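Local coordinates for fatty-acid-binding protein 1 (Arabidopsis thaliana, PDB 4DOO) that binds fatty acids, preferentially saturated ones, in the plastid through a chalcone-isomerase-like domain, and may take part in alpha-linolenic acid metabolism, at residues Val111-Arg114 with Leu115-Gly119; Gln128-Thr131 with Ser132-Lys135. All coordinates share one frame; numbering follows the deposited sequence.

Contact 1. Residues Val111-Arg114 with Leu115-Gly119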
loop_
_atom_site.group_PDB
_atom_site.type_symbol
_atom_site.label_atom_id
_atom_site.label_comp_id
_atom_site.label_asym_id
_atom_site.label_seq_id
_atom_site.Cartn_x
_atom_site.Cartn_y
_atom_site.Cartn_z
ATOM N N VAL A 111 -8.435 3.879 7.292
ATOM C CA VAL A 111 -8.536 4.758 6.135
ATOM C C VAL A 111 -9.182 6.073 6.569
ATOM O O VAL A 111 -8.767 7.150 6.142
ATOM C CB VAL A 111 -9.370 4.106 5.012
ATOM C CG1 VAL A 111 -9.590 5.098 3.879
ATOM C CG2 VAL A 111 -8.644 2.866 4.487
ATOM N N GLY A 112 -10.189 5.976 7.434
ATOM C CA GLY A 112 -10.864 7.165 7.927
ATOM C C GLY A 112 -9.914 8.107 8.648
ATOM O O GLY A 112 -9.938 9.317 8.418
ATOM N N ASN A 113 -9.082 7.551 9.523
ATOM C CA ASN A 113 -8.101 8.327 10.280
ATOM C C ASN A 113 -7.223 9.130 9.324
ATOM O O ASN A 113 -6.918 10.301 9.571
ATOM C CB ASN A 113 -7.232 7.382 11.135
ATOM C CG ASN A 113 -6.029 8.082 11.782
ATOM O OD1 ASN A 113 -5.035 8.397 11.115
ATOM N ND2 ASN A 113 -6.114 8.319 13.090
ATOM N N ARG A 114 -6.833 8.504 8.219
ATOM C CA ARG A 114 -5.980 9.169 7.244
ATOM C C ARG A 114 -6.710 10.210 6.404
ATOM O O ARG A 114 -6.147 11.262 6.094
ATOM C CB ARG A 114 -5.304 8.128 6.347
ATOM C CG ARG A 114 -4.254 7.283 7.069
ATOM C CD ARG A 114 -3.135 8.150 7.642
ATOM N NE ARG A 114 -2.013 7.369 8.160
ATOM C CZ ARG A 114 -2.036 6.661 9.285
ATOM N NH1 ARG A 114 -3.130 6.620 10.031
ATOM N NH2 ARG A 114 -0.957 5.993 9.667
ATOM N N LEU A 115 -7.960 9.931 6.044
ATOM C CA LEU A 115 -8.743 10.871 5.256
ATOM C C LEU A 115 -8.944 12.200 5.984
ATOM O O LEU A 115 -8.870 13.264 5.370
ATOM C CB LEU A 115 -10.105 10.272 4.896
ATOM C CG LEU A 115 -10.096 9.160 3.848
ATOM C CD1 LEU A 115 -11.505 8.627 3.645
ATOM C CD2 LEU A 115 -9.533 9.703 2.540
ATOM N N LYS A 116 -9.199 12.145 7.288
ATOM C CA LYS A 116 -9.398 13.372 8.054
ATOM C C LYS A 116 -8.058 14.052 8.301
ATOM O O LYS A 116 -7.993 15.259 8.541
ATOM C CB LYS A 116 -10.061 13.085 9.401
ATOM C CG LYS A 116 -10.392 14.357 10.167
ATOM C CD LYS A 116 -10.686 14.101 11.631
ATOM C CE LYS A 116 -10.920 15.417 12.357
ATOM N NZ LYS A 116 -10.988 15.239 13.831
ATOM N N LYS A 117 -6.992 13.266 8.245
ATOM C CA LYS A 117 -5.649 13.777 8.465
ATOM C C LYS A 117 -5.191 14.610 7.274
ATOM O O LYS A 117 -4.488 15.605 7.439
ATOM C CB LYS A 117 -4.677 12.615 8.665
ATOM C CG LYS A 117 -3.328 13.008 9.235
ATOM C CD LYS A 117 -3.274 12.764 10.738
ATOM C CE LYS A 117 -3.393 11.277 11.055
ATOM N NZ LYS A 117 -3.245 10.991 12.510
ATOM N N PHE A 118 -5.603 14.204 6.076
ATOM C CA PHE A 118 -5.203 14.890 4.853
ATOM C C PHE A 118 -6.289 15.677 4.122
ATOM O O PHE A 118 -5.978 16.558 3.324
ATOM C CB PHE A 118 -4.606 13.874 3.877
ATOM C CG PHE A 118 -3.358 13.204 4.381
ATOM C CD1 PHE A 118 -3.039 11.913 3.976
ATOM C CD2 PHE A 118 -2.492 13.868 5.248
ATOM C CE1 PHE A 118 -1.875 11.288 4.428
ATOM C CE2 PHE A 118 -1.325 13.254 5.704
ATOM C CZ PHE A 118 -1.017 11.961 5.293
ATOM N N GLY A 119 -7.554 15.370 4.376
ATOM C CA GLY A 119 -8.604 16.070 3.660
ATOM C C GLY A 119 -9.629 16.834 4.470
ATOM O O GLY A 119 -9.544 16.916 5.697
HETATM O O HOH W 1 -6.507 11.731 12.143
#
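Val-111 meets Leu-115, and Asn-113 meets Lys-117, one turn apart along the last turns of helix 100-118, a long helix of the chalcone-isomerase-like fold. Regular alpha-helical bonds run from Leu-115 N to Val-111 O (2.9 Å) and from Lys-116 N to Gly-112 O (3.1 Å). Lys-117 N is held less well, by weak bonds to Asn-113 O and Arg-114 O; the latter also takes Phe-118 N at 3.0 Å, and Gly-119 N still bonds to Leu-115 O as that glycine leaves helical geometry. On the buried side the methyl CD1 of Leu-115 lies 4.0 Å from CG1 of Val-111, the two side chains running alongside each other toward helix 124-131. Arg-114 and Phe-118 face helix 171-182, where Arg-114 NE forms a salt bridge with Asp-179 and the ring of Phe-118 a cation-pi contact with Arg-175; Leu-115 also touches Ser-176 there. On the exposed side, NH1 of Arg-114 makes a weak bond of 2.8 Å to OD1 of Asn-113. Lys-117 sets out with CG opposite its backbone N (chi1 -166°), then bends at its next two torsions, which brings CE back to 3.3 Å from OD1 of Asn-113. A water donates to Asn-113 O at 3.0 Å and weakly accepts from Lys-117 NZ.

Contact 2. Residues Gln128-Thr131 with Ser132-Lys135; sequences QSFT and SLFK. With DAO (lauric acid), chain C.
Ser-132 grips the carbonyl oxygen of Gln-128 twice: its backbone N and its hydroxyl OG each donate to Gln-128 O at 2.9 Å, arriving from opposite faces of the carbonyl plane. The hydroxyl is brought back over the preceding turn by a chi1 of -64°, which sets OG beside its own backbone N. The bent side chain of Gln-128 curls over the same spot and leaves NE2 3.0 Å from OG of Ser-132. After this i to i+4 bond the spacing shortens to i+3, with Leu-133 N donating to Phe-130 O and Phe-134 N to Thr-131 O at 3.0 Å, both from above the carbonyl planes. The shorter i+3 bonds tighten the turn that follows residues 128-131, in the chalcone-isomerase-like fold, and it brings two phenylalanines to the lauric acid pocket. Their rings form a T-shaped pair, centroids 5.3 Å apart and planes at 76°, in which CE1 of Phe-134 points onto the face of Phe-130. One face of Phe-134 carries CB of Leu-133 and the opposite face the lipid chain, with C8 of lauric acid 3.7 Å from CE2. Phe-130 instead presents its edge, its CZ lying 3.9 Å from C6 of lauric acid. Replacing Phe-134 by an alanine would probably leave the C7 to C11 part of the acyl chain without the ring that walls it and the Phe-130 face without its edge-on partner. Farther out, CD1 of Leu-133 reaches CD1 of Phe-130 at 3.9 Å, and Phe-107 of helix 100-118 meets both rings.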
loop_
_atom_site.group_PDB
_atom_site.type_symbol
_atom_site.label_atom_id
_atom_site.label_comp_id
_atom_site.label_asym_id
_atom_site.label_seq_id
_atom_site.Cartn_x
_atom_site.Cartn_y
_atom_site.Cartn_z
ATOM N N GLN A 128 -17.291 6.221 2.048
ATOM C CA GLN A 128 -18.370 5.300 1.714
ATOM C C GLN A 128 -18.197 4.730 0.309
ATOM O O GLN A 128 -18.566 3.586 0.051
ATOM C CB GLN A 128 -19.732 5.994 1.833
ATOM C CG GLN A 128 -20.919 5.076 1.571
ATOM C CD GLN A 128 -20.873 3.801 2.398
ATOM O OE1 GLN A 128 -20.793 3.842 3.628
ATOM N NE2 GLN A 128 -20.922 2.657 1.722
ATOM N N SER A 129 -17.637 5.523 -0.600
ATOM C CA SER A 129 -17.423 5.050 -1.965
ATOM C C SER A 129 -16.386 3.929 -1.951
ATOM O O SER A 129 -16.407 3.032 -2.802
ATOM C CB SER A 129 -16.951 6.195 -2.870
ATOM O OG SER A 129 -15.685 6.691 -2.475
ATOM N N PHE A 130 -15.476 3.985 -0.983
ATOM C CA PHE A 130 -14.445 2.959 -0.851
ATOM C C PHE A 130 -15.092 1.707 -0.264
ATOM O O PHE A 130 -14.935 0.605 -0.788
ATOM C CB PHE A 130 -13.322 3.440 0.072
ATOM C CG PHE A 130 -12.227 2.429 0.272
ATOM C CD1 PHE A 130 -11.442 2.010 -0.799
ATOM C CD2 PHE A 130 -11.985 1.889 1.531
ATOM C CE1 PHE A 130 -10.427 1.064 -0.619
ATOM C CE2 PHE A 130 -10.976 0.945 1.724
ATOM C CZ PHE A 130 -10.195 0.532 0.644
ATOM N N THR A 131 -15.827 1.892 0.826
ATOM C CA THR A 131 -16.518 0.793 1.492
ATOM C C THR A 131 -17.406 0.016 0.518
ATOM O O THR A 131 -17.419 -1.219 0.522
ATOM C CB THR A 131 -17.410 1.321 2.639
ATOM O OG1 THR A 131 -16.590 1.951 3.631
ATOM C CG2 THR A 131 -18.194 0.176 3.283
ATOM N N SER A 132 -18.148 0.746 -0.311
ATOM C CA SER A 132 -19.055 0.137 -1.277
ATOM C C SER A 132 -18.372 -0.823 -2.245
ATOM O O SER A 132 -19.026 -1.685 -2.832
ATOM C CB SER A 132 -19.792 1.222 -2.072
ATOM O OG SER A 132 -20.624 1.994 -1.224
ATOM N N LEU A 133 -17.065 -0.676 -2.421
ATOM C CA LEU A 133 -16.334 -1.556 -3.322
ATOM C C LEU A 133 -16.384 -3.001 -2.826
ATOM O O LEU A 133 -16.264 -3.943 -3.613
ATOM C CB LEU A 133 -14.874 -1.108 -3.441
ATOM C CG LEU A 133 -14.579 0.264 -4.060
ATOM C CD1 LEU A 133 -13.075 0.510 -4.041
ATOM C CD2 LEU A 133 -15.109 0.323 -5.489
ATOM N N PHE A 134 -16.573 -3.176 -1.522
ATOM C CA PHE A 134 -16.612 -4.517 -0.944
ATOM C C PHE A 134 -18.000 -4.920 -0.455
ATOM O O PHE A 134 -18.137 -5.834 0.360
ATOM C CB PHE A 134 -15.619 -4.618 0.218
ATOM C CG PHE A 134 -14.281 -4.002 -0.074
ATOM C CD1 PHE A 134 -14.069 -2.642 0.134
ATOM C CD2 PHE A 134 -13.241 -4.770 -0.582
ATOM C CE1 PHE A 134 -12.840 -2.055 -0.162
ATOM C CE2 PHE A 134 -12.008 -4.193 -0.883
ATOM C CZ PHE A 134 -11.808 -2.834 -0.673
ATOM N N LYS A 135 -19.026 -4.248 -0.967
ATOM C CA LYS A 135 -20.403 -4.523 -0.568
ATOM C C LYS A 135 -20.882 -5.946 -0.873
ATOM O O LYS A 135 -21.771 -6.456 -0.195
ATOM C CB LYS A 135 -21.347 -3.517 -1.235
ATOM C CG LYS A 135 -21.309 -3.551 -2.755
ATOM C CD LYS A 135 -22.187 -2.462 -3.365
ATOM C CE LYS A 135 -23.652 -2.661 -3.009
ATOM N NZ LYS A 135 -24.170 -3.969 -3.501
HETATM O O1 DAO C . -6.766 -1.431 8.091
HETATM O O2 DAO C . -5.272 -2.772 7.181
HETATM C C1 DAO C . -6.083 -1.818 7.112
HETATM C C2 DAO C . -6.256 -1.113 5.786
HETATM C C3 DAO C . -6.935 -2.041 4.793
HETATM C C4 DAO C . -7.300 -1.297 3.500
HETATM C C5 DAO C . -7.700 -2.278 2.397
HETATM C C6 DAO C . -9.152 -2.726 2.547
HETATM C C7 DAO C . -9.379 -4.091 1.918
HETATM C C8 DAO C . -10.654 -4.712 2.467
HETATM C C9 DAO C . -10.824 -6.141 1.982
HETATM C C10 DAO C . -12.148 -6.715 2.477
HETATM C C11 DAO C . -12.675 -7.768 1.509
HETATM C C12 DAO C . -13.866 -8.490 2.101
#

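From the N terminus, the chain crosses strand 87-93 and enters helix 100-118, whose final turns hold contact 1. A short connection then leads into helix 124-131, and contact 2 lies at the C-terminal part of that helix and in the residues just after it, ahead of strand 145-151. Each contact is local and closes no large loop; they stand in series, neither nesting nor crossing, their centres about 16 Å apart. They nevertheless touch where the two helices pack: CG2 of Val-111 lies 4.1 Å from CE2 of Phe-130. Contact 1 also faces helix 171-182, whereas contact 2 packs on strand 155-160 of the antiparallel sheet. Ser-110, just before contact 1, hydrogen-bonds the lauric acid whose tail contact 2 lines.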